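Side-chain contacts in Serine/threonine-protein acetyltransferase HopZ1a (Pseudomonas syringae pv. syringae, PDB 5KLP), which transfers acetyl groups from acetyl-CoA to serine, threonine and lysine residues of proteins, uses inositol hexakisphosphate as cofactor, and impairs host microtubules and immunity: residues Q96-D101 and V129-G134; Q153-H158 and T229-L234; H212-G217 and G246-F251. The protein carries 10 engineered substitutions. All blocks are in the same frame, centred on the assembly; numbering follows the deposited sequence.

Contact 1 of 3, residues Q96-D101 and V129-G134; sequences QALQSD and VRLHQG
Leu-98 reaches from helix 91-98 to two aliphatic residues, Val-129 and Leu-131, that stand two positions apart on one side of the facing chain. Its CB leaves the backbone across the direction of that chain, not straight at it. The next bond corrects this: CG lies anti to the carbonyl carbon (chi1 -59°), and the CD2 branch swings over to the partners. CD2, the only Leu-98 atom to touch across this contact, comes 3.8 Å from Val-129 CG1 and 4.1 Å from Leu-131 CD2. Val-129 offers the branch that lies anti to its own backbone N, and Leu-131 offers the end of its longer chain. In both pairs the side chains cross at a slant and touch methyl to methyl. Leucine suits the helix position because it has the length to span the gap, while the beta-branched valine keeps its methyls close to the strand.

Several polar groups nearby are bonded within their own segments or to outside partners. Gln-96 O takes two donors, Gln-99 N and Ser-100 OG, from opposite faces of its carbonyl plane; the serine bond is 3.1 Å from OG to Gln-96 O. Arg-130 sets its CB away from the helix; NH1 pairs with Asp-128 and donates to Val-129 O from above that carbonyl plane, and NH2 pairs with Asp-208.

Leu-98 also meets Val-170, Pro-137, Phe-106 of strand 105-110 and Ile-139 of strand 138-143. Helix 91-98 thus rests on one face of the mixed sheet, whereas Arg-130 reaches helix 204-215 on the other.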
loop_
_atom_site.group_PDB
_atom_site.type_symbol
_atom_site.label_atom_id
_atom_site.label_comp_id
_atom_site.label_asym_id
_atom_site.label_seq_id
_atom_site.Cartn_x
_atom_site.Cartn_y
_atom_site.Cartn_z
ATOM N N GLN A 96 -4.227 -2.805 -19.820
ATOM C CA GLN A 96 -3.640 -3.679 -20.825
ATOM C C GLN A 96 -3.378 -5.067 -20.245
ATOM O O GLN A 96 -3.579 -6.073 -20.916
ATOM C CB GLN A 96 -2.342 -3.059 -21.359
ATOM C CG GLN A 96 -1.663 -3.805 -22.486
ATOM C CD GLN A 96 -0.419 -3.075 -22.972
ATOM O OE1 GLN A 96 -0.502 -2.145 -23.776
ATOM N NE2 GLN A 96 0.740 -3.474 -22.458
ATOM N N ALA A 97 -2.939 -5.126 -18.992
ATOM C CA ALA A 97 -2.648 -6.421 -18.385
ATOM C C ALA A 97 -3.941 -7.227 -18.166
ATOM O O ALA A 97 -3.929 -8.450 -18.172
ATOM C CB ALA A 97 -1.902 -6.237 -17.073
ATOM N N LEU A 98 -5.060 -6.531 -17.998
ATOM C CA LEU A 98 -6.355 -7.198 -17.883
ATOM C C LEU A 98 -6.766 -7.820 -19.211
ATOM O O LEU A 98 -7.651 -8.674 -19.254
ATOM C CB LEU A 98 -7.431 -6.227 -17.410
ATOM C CG LEU A 98 -7.188 -5.565 -16.054
ATOM C CD1 LEU A 98 -8.202 -4.468 -15.816
ATOM C CD2 LEU A 98 -7.261 -6.605 -14.939
ATOM N N GLN A 99 -6.147 -7.362 -20.296
ATOM C CA GLN A 99 -6.488 -7.870 -21.616
ATOM C C GLN A 99 -5.426 -8.839 -22.125
ATOM O O GLN A 99 -5.276 -9.013 -23.335
ATOM C CB GLN A 99 -6.643 -6.718 -22.621
ATOM C CG GLN A 99 -7.703 -5.689 -22.271
ATOM C CD GLN A 99 -7.425 -4.327 -22.898
ATOM O OE1 GLN A 99 -6.389 -4.121 -23.536
ATOM N NE2 GLN A 99 -8.358 -3.396 -22.727
ATOM N N SER A 100 -4.713 -9.491 -21.211
ATOM C CA SER A 100 -3.658 -10.425 -21.612
ATOM C C SER A 100 -3.718 -11.778 -20.911
ATOM O O SER A 100 -4.494 -11.985 -19.984
ATOM C CB SER A 100 -2.284 -9.798 -21.401
ATOM O OG SER A 100 -2.183 -8.572 -22.104
ATOM N N ASP A 101 -2.879 -12.690 -21.390
ATOM C CA ASP A 101 -2.877 -14.090 -20.982
ATOM C C ASP A 101 -2.154 -14.400 -19.656
ATOM O O ASP A 101 -1.788 -15.550 -19.404
ATOM C CB ASP A 101 -2.261 -14.928 -22.105
ATOM N N VAL A 129 -5.677 -8.026 -7.907
ATOM C CA VAL A 129 -6.573 -8.353 -9.009
ATOM C C VAL A 129 -6.893 -9.844 -9.075
ATOM O O VAL A 129 -6.041 -10.671 -8.774
ATOM C CB VAL A 129 -5.951 -7.903 -10.372
ATOM C CG1 VAL A 129 -6.836 -8.309 -11.567
ATOM C CG2 VAL A 129 -5.684 -6.399 -10.374
ATOM N N ARG A 130 -8.129 -10.173 -9.445
ATOM C CA ARG A 130 -8.485 -11.525 -9.861
ATOM C C ARG A 130 -9.136 -11.525 -11.236
ATOM O O ARG A 130 -10.052 -10.738 -11.497
ATOM C CB ARG A 130 -9.438 -12.205 -8.874
ATOM C CG ARG A 130 -8.889 -12.384 -7.492
ATOM C CD ARG A 130 -7.736 -13.385 -7.413
ATOM N NE ARG A 130 -7.357 -13.543 -6.013
ATOM C CZ ARG A 130 -6.615 -12.667 -5.338
ATOM N NH1 ARG A 130 -6.136 -11.582 -5.943
ATOM N NH2 ARG A 130 -6.347 -12.880 -4.059
ATOM N N LEU A 131 -8.641 -12.389 -12.117
ATOM C CA LEU A 131 -9.307 -12.658 -13.387
ATOM C C LEU A 131 -10.314 -13.760 -13.155
ATOM O O LEU A 131 -10.108 -14.607 -12.288
ATOM C CB LEU A 131 -8.307 -13.059 -14.471
ATOM C CG LEU A 131 -7.213 -12.023 -14.735
ATOM C CD1 LEU A 131 -6.220 -12.539 -15.774
ATOM C CD2 LEU A 131 -7.788 -10.672 -15.137
ATOM N N HIS A 132 -11.418 -13.740 -13.900
ATOM C CA HIS A 132 -12.499 -14.693 -13.673
ATOM C C HIS A 132 -12.968 -15.342 -14.976
ATOM O O HIS A 132 -12.922 -14.727 -16.044
ATOM C CB HIS A 132 -13.677 -13.996 -12.982
ATOM C CG HIS A 132 -13.345 -13.464 -11.621
ATOM N ND1 HIS A 132 -13.040 -14.282 -10.553
ATOM C CD2 HIS A 132 -13.236 -12.195 -11.166
ATOM C CE1 HIS A 132 -12.767 -13.538 -9.496
ATOM N NE2 HIS A 132 -12.880 -12.268 -9.839
ATOM N N GLN A 133 -13.424 -16.584 -14.876
ATOM C CA GLN A 133 -13.950 -17.322 -16.020
ATOM C C GLN A 133 -15.215 -16.654 -16.571
ATOM O O GLN A 133 -16.236 -16.603 -15.875
ATOM C CB GLN A 133 -14.257 -18.767 -15.618
ATOM N N GLY A 134 -15.159 -16.148 -17.806
ATOM C CA GLY A 134 -13.963 -16.172 -18.631
ATOM C C GLY A 134 -13.409 -14.792 -18.939
ATOM O O GLY A 134 -12.204 -14.625 -19.150
#

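Contact 2 of 3, residues Q153-H158 and T229-L234; sequences QQLQRH and TTLGAL
Thr-229 OG1, held by two groups, starts the helix whose Leu-231 and Leu-234 pack against Leu-155. It accepts from Gly-232 N at 3.0 Å as the N-cap of helix 230-238, and it donates to the carbonyl of Arg-226. Threonine fits this place because its short hydroxyl can bend back to an amide of the first turn, whose usual acceptor four residues earlier would lie before the helix begins.

The CB of Leu-155 is directed toward this helix, with CG anti to its backbone N (chi1 173°), and its two branches divide the work. CD2 lies 3.8 Å from Leu-234 CD2, where the two branch tips meet. CD1 faces Leu-231 CD1 at a looser 4.3 Å. Since Leu-231 and Leu-234 are three residues apart, they project from the same side of their helix, and the fork of one leucine can serve both. The interface is wholly aliphatic, and leucine's branched tip suits it.

A different side of helix 153-167 is polar. There Arg-157 NH1 donates a nearly straight bond (167°) to Gln-154 OE1, 2.9 Å away and in the guanidinium plane, while Gln-153 CB lies above one guanidinium face, toward its rim. A citrate, probably from the crystallisation liquor, also bonds NH1 and the backbone N of Gln-153 and Gln-154. The arginine bond probably helps to orient the Gln-154 amide, whose NE2, like His-158 NE2, is bonded to OE2 of the active-site Glu-143. Gln-154 also touches the active-site His-123.

Helix 153-167 thus turns one side to the catalytic residues and another, through Leu-155, to helix 230-238. The latter is joined to the sheet in turn, with Thr-230 bonded to Glu-179 of strand 175-179 and Leu-231 resting on Ala-249 of strand 248-251.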
loop_
_atom_site.group_PDB
_atom_site.type_symbol
_atom_site.label_atom_id
_atom_site.label_comp_id
_atom_site.label_asym_id
_atom_site.label_seq_id
_atom_site.Cartn_x
_atom_site.Cartn_y
_atom_site.Cartn_z
ATOM N N GLN A 153 -7.318 16.439 -5.283
ATOM C CA GLN A 153 -6.541 15.941 -6.415
ATOM C C GLN A 153 -6.537 14.409 -6.488
ATOM O O GLN A 153 -6.705 13.838 -7.574
ATOM C CB GLN A 153 -5.119 16.483 -6.358
ATOM C CG GLN A 153 -5.070 18.017 -6.387
ATOM C CD GLN A 153 -5.599 18.604 -7.689
ATOM O OE1 GLN A 153 -4.952 18.519 -8.734
ATOM N NE2 GLN A 153 -6.784 19.215 -7.625
ATOM N N GLN A 154 -6.337 13.729 -5.359
ATOM C CA GLN A 154 -6.340 12.260 -5.394
ATOM C C GLN A 154 -7.681 11.735 -5.908
ATOM O O GLN A 154 -7.726 10.742 -6.635
ATOM C CB GLN A 154 -6.048 11.641 -4.021
ATOM C CG GLN A 154 -4.579 11.307 -3.743
ATOM C CD GLN A 154 -3.923 10.360 -4.754
ATOM O OE1 GLN A 154 -3.441 10.806 -5.787
ATOM N NE2 GLN A 154 -3.871 9.056 -4.439
ATOM N N LEU A 155 -8.771 12.402 -5.530
ATOM C CA LEU A 155 -10.091 11.982 -5.982
ATOM C C LEU A 155 -10.192 12.032 -7.501
ATOM O O LEU A 155 -10.699 11.106 -8.116
ATOM C CB LEU A 155 -11.184 12.854 -5.366
ATOM C CG LEU A 155 -12.597 12.596 -5.901
ATOM C CD1 LEU A 155 -13.022 11.168 -5.601
ATOM C CD2 LEU A 155 -13.577 13.581 -5.295
ATOM N N GLN A 156 -9.707 13.124 -8.096
ATOM C CA GLN A 156 -9.730 13.275 -9.552
ATOM C C GLN A 156 -8.877 12.189 -10.237
ATOM O O GLN A 156 -9.249 11.648 -11.286
ATOM C CB GLN A 156 -9.230 14.685 -9.930
ATOM C CG GLN A 156 -8.979 14.920 -11.411
ATOM C CD GLN A 156 -7.966 16.047 -11.673
ATOM O OE1 GLN A 156 -6.962 16.183 -10.962
ATOM N NE2 GLN A 156 -8.233 16.855 -12.695
ATOM N N ARG A 157 -7.753 11.848 -9.614
ATOM C CA ARG A 157 -6.851 10.826 -10.143
ATOM C C ARG A 157 -7.478 9.424 -10.049
ATOM O O ARG A 157 -7.355 8.615 -10.979
ATOM C CB ARG A 157 -5.508 10.867 -9.402
ATOM C CG ARG A 157 -4.723 12.175 -9.590
ATOM C CD ARG A 157 -3.674 12.330 -8.487
ATOM N NE ARG A 157 -3.153 13.687 -8.412
ATOM C CZ ARG A 157 -2.530 14.191 -7.352
ATOM N NH1 ARG A 157 -2.350 13.449 -6.255
ATOM N NH2 ARG A 157 -2.090 15.438 -7.393
ATOM N N HIS A 158 -8.129 9.126 -8.924
ATOM C CA HIS A 158 -8.851 7.850 -8.771
ATOM C C HIS A 158 -10.011 7.740 -9.773
ATOM O O HIS A 158 -10.240 6.684 -10.360
ATOM C CB HIS A 158 -9.380 7.679 -7.342
ATOM C CG HIS A 158 -8.335 7.234 -6.362
ATOM N ND1 HIS A 158 -7.567 6.108 -6.555
ATOM C CD2 HIS A 158 -7.942 7.758 -5.176
ATOM C CE1 HIS A 158 -6.745 5.957 -5.532
ATOM N NE2 HIS A 158 -6.956 6.941 -4.681
ATOM N N THR A 229 -14.684 7.103 5.496
ATOM C CA THR A 229 -13.563 7.494 4.641
ATOM C C THR A 229 -13.709 8.949 4.237
ATOM O O THR A 229 -14.790 9.535 4.366
ATOM C CB THR A 229 -13.482 6.633 3.362
ATOM O OG1 THR A 229 -14.637 6.883 2.554
ATOM C CG2 THR A 229 -13.420 5.136 3.703
ATOM N N THR A 230 -12.624 9.528 3.733
ATOM C CA THR A 230 -12.666 10.898 3.242
ATOM C C THR A 230 -13.665 11.026 2.102
ATOM O O THR A 230 -14.298 12.064 1.943
ATOM C CB THR A 230 -11.279 11.368 2.761
ATOM O OG1 THR A 230 -10.851 10.546 1.667
ATOM C CG2 THR A 230 -10.265 11.286 3.912
ATOM N N LEU A 231 -13.806 9.967 1.316
ATOM C CA LEU A 231 -14.801 9.933 0.250
ATOM C C LEU A 231 -16.209 10.008 0.844
ATOM O O LEU A 231 -17.063 10.778 0.382
ATOM C CB LEU A 231 -14.636 8.669 -0.603
ATOM C CG LEU A 231 -15.749 8.496 -1.646
ATOM C CD1 LEU A 231 -15.702 9.602 -2.684
ATOM C CD2 LEU A 231 -15.670 7.136 -2.317
ATOM N N GLY A 232 -16.439 9.211 1.878
ATOM C CA GLY A 232 -17.730 9.182 2.543
ATOM C C GLY A 232 -18.108 10.521 3.136
ATOM O O GLY A 232 -19.273 10.940 3.055
ATOM N N ALA A 233 -17.127 11.191 3.739
ATOM C CA ALA A 233 -17.343 12.515 4.305
ATOM C C ALA A 233 -17.783 13.476 3.217
ATOM O O ALA A 233 -18.737 14.233 3.387
ATOM C CB ALA A 233 -16.080 13.024 4.971
ATOM N N LEU A 234 -17.088 13.431 2.087
ATOM C CA LEU A 234 -17.384 14.348 0.995
ATOM C C LEU A 234 -18.773 14.066 0.416
ATOM O O LEU A 234 -19.535 14.991 0.110
ATOM C CB LEU A 234 -16.308 14.255 -0.091
ATOM C CG LEU A 234 -16.498 15.136 -1.327
ATOM C CD1 LEU A 234 -16.629 16.587 -0.882
ATOM C CD2 LEU A 234 -15.317 14.976 -2.267
#

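Contact 3 of 3, residues H212-G217 and G246-F251; sequences HGLQHG and GAHAAF
Leu-214 and His-248 lie alongside each other and point in opposite directions, the leucine reaching out from helix 204-215 and the histidine from strand 248-251. Leu-214 CD2 comes 3.6 Å from His-248 CD2, meeting the ring obliquely. A chi1 of -72°, with CG anti to the carbonyl carbon, brings the methyl to the ring although CB leaves the backbone across the line to strand 248-251.

Gly-217 meets the same ring differently. Its carbonyl O sits at the edge, near the ring plane, 3.1 Å from His-248 CE1. The oxygen is also 3.3 Å from His-248 NE2, but the angle is too poor for a hydrogen bond. NE2 is instead bonded to the carbonyl of Ser-173, and ND1 to the carboxylate of Glu-222, so the two nitrogens fix how the ring is turned. With acceptors at both, the imidazole may well be doubly protonated, which would make the CE1 edge more attractive to the carbonyl of Gly-217. Over one face, centrally, lies Gly-246 O, 3.7 Å above the plane. Histidine suits this buried place by offering an apolar flank and two polar corners.

Gly-217 adopts positive phi (71°), which glycine takes easily, as the C-prime residue of a Schellman motif. Thr-218 N reaches Gly-213 O and Gly-217 N reaches Leu-214 O, ending the helix beside strand 248-251, one of the two edge strands of the mixed sheet.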
loop_
_atom_site.group_PDB
_atom_site.type_symbol
_atom_site.label_atom_id
_atom_site.label_comp_id
_atom_site.label_asym_id
_atom_site.label_seq_id
_atom_site.Cartn_x
_atom_site.Cartn_y
_atom_site.Cartn_z
ATOM N N HIS A 212 -14.574 -12.512 -4.256
ATOM C CA HIS A 212 -15.816 -13.257 -4.461
ATOM C C HIS A 212 -17.038 -12.358 -4.289
ATOM O O HIS A 212 -17.985 -12.434 -5.075
ATOM C CB HIS A 212 -15.910 -14.465 -3.514
ATOM C CG HIS A 212 -14.931 -15.553 -3.831
ATOM N ND1 HIS A 212 -14.416 -16.398 -2.872
ATOM C CD2 HIS A 212 -14.372 -15.933 -5.005
ATOM C CE1 HIS A 212 -13.578 -17.248 -3.441
ATOM N NE2 HIS A 212 -13.534 -16.988 -4.734
ATOM N N GLY A 213 -17.023 -11.508 -3.270
ATOM C CA GLY A 213 -18.122 -10.579 -3.080
ATOM C C GLY A 213 -18.233 -9.629 -4.257
ATOM O O GLY A 213 -19.325 -9.387 -4.770
ATOM N N LEU A 214 -17.087 -9.125 -4.711
ATOM C CA LEU A 214 -17.033 -8.178 -5.825
ATOM C C LEU A 214 -17.548 -8.782 -7.126
ATOM O O LEU A 214 -18.068 -8.065 -7.973
ATOM C CB LEU A 214 -15.603 -7.646 -5.999
ATOM C CG LEU A 214 -15.133 -6.674 -4.901
ATOM C CD1 LEU A 214 -13.664 -6.314 -5.085
ATOM C CD2 LEU A 214 -15.970 -5.393 -4.914
ATOM N N GLN A 215 -17.410 -10.093 -7.289
ATOM C CA GLN A 215 -18.036 -10.764 -8.429
ATOM C C GLN A 215 -19.550 -10.574 -8.405
ATOM O O GLN A 215 -20.210 -10.655 -9.436
ATOM C CB GLN A 215 -17.712 -12.261 -8.447
ATOM C CG GLN A 215 -16.349 -12.587 -9.032
ATOM C CD GLN A 215 -16.133 -14.081 -9.213
ATOM O OE1 GLN A 215 -15.907 -14.814 -8.250
ATOM N NE2 GLN A 215 -16.195 -14.534 -10.458
ATOM N N HIS A 216 -20.103 -10.343 -7.221
ATOM C CA HIS A 216 -21.540 -10.117 -7.097
ATOM C C HIS A 216 -21.860 -8.664 -6.823
ATOM O O HIS A 216 -22.939 -8.351 -6.362
ATOM C CB HIS A 216 -22.133 -11.001 -5.994
ATOM C CG HIS A 216 -22.085 -12.461 -6.307
ATOM N ND1 HIS A 216 -21.035 -13.272 -5.932
ATOM C CD2 HIS A 216 -22.969 -13.262 -6.950
ATOM C CE1 HIS A 216 -21.266 -14.505 -6.344
ATOM N NE2 HIS A 216 -22.435 -14.527 -6.961
ATOM N N GLY A 217 -20.911 -7.780 -7.103
ATOM C CA GLY A 217 -21.155 -6.358 -6.997
ATOM C C GLY A 217 -21.292 -5.863 -5.574
ATOM O O GLY A 217 -21.966 -4.867 -5.333
ATOM N N GLY A 246 -21.028 3.083 -9.003
ATOM C CA GLY A 246 -20.739 1.659 -9.001
ATOM C C GLY A 246 -19.534 1.220 -8.187
ATOM O O GLY A 246 -19.563 0.157 -7.566
ATOM N N ALA A 247 -18.461 2.015 -8.205
ATOM C CA ALA A 247 -17.247 1.655 -7.484
ATOM C C ALA A 247 -17.491 1.648 -5.982
ATOM O O ALA A 247 -18.233 2.474 -5.464
ATOM C CB ALA A 247 -16.100 2.605 -7.838
ATOM N N HIS A 248 -16.892 0.685 -5.294
ATOM C CA HIS A 248 -17.035 0.587 -3.852
ATOM C C HIS A 248 -15.876 1.250 -3.123
ATOM O O HIS A 248 -14.779 1.434 -3.673
ATOM C CB HIS A 248 -17.144 -0.877 -3.414
ATOM C CG HIS A 248 -18.161 -1.655 -4.179
ATOM N ND1 HIS A 248 -19.496 -1.665 -3.843
ATOM C CD2 HIS A 248 -18.042 -2.441 -5.276
ATOM C CE1 HIS A 248 -20.156 -2.431 -4.694
ATOM N NE2 HIS A 248 -19.295 -2.916 -5.571
ATOM N N ALA A 249 -16.123 1.582 -1.865
ATOM C CA ALA A 249 -15.081 2.118 -1.015
ATOM C C ALA A 249 -15.341 1.764 0.443
ATOM O O ALA A 249 -16.489 1.679 0.885
ATOM C CB ALA A 249 -14.984 3.633 -1.199
ATOM N N ALA A 250 -14.265 1.579 1.195
ATOM C CA ALA A 250 -14.373 1.307 2.619
ATOM C C ALA A 250 -13.097 1.720 3.319
ATOM O O ALA A 250 -12.058 1.947 2.684
ATOM C CB ALA A 250 -14.662 -0.168 2.877
ATOM N N PHE A 251 -13.190 1.833 4.635
ATOM C CA PHE A 251 -12.035 2.153 5.449
ATOM C C PHE A 251 -11.260 0.885 5.742
ATOM O O PHE A 251 -11.858 -0.166 6.014
ATOM C CB PHE A 251 -12.466 2.846 6.738
ATOM C CG PHE A 251 -11.327 3.171 7.643
ATOM C CD1 PHE A 251 -10.376 4.096 7.261
ATOM C CD2 PHE A 251 -11.215 2.564 8.883
ATOM C CE1 PHE A 251 -9.325 4.406 8.100
ATOM C CE2 PHE A 251 -10.161 2.872 9.730
ATOM C CZ PHE A 251 -9.216 3.788 9.332
#

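How the contacts relate
From the N terminus, contact 1 closes first, bringing the end of strand 125-130 and the residue after it back to helix 91-98, with strand 105-110 inside the loop. Contact 2 then opens on helix 153-167. Before it closes, contact 3 opens at the end of helix 204-215; residues 229-234 complete contact 2, and 246-251 complete contact 3. Contacts 2 and 3 therefore cross, while contact 1 precedes both. Contacts 1 and 3 touch where His-132 packs on Gln-215, and contacts 2 and 3 meet where Thr-229 lies against Ala-250 and Phe-251. Contacts 1 and 3 tie helices to the middle and the edge of the same mixed sheet, and contact 2 joins two helices to each other.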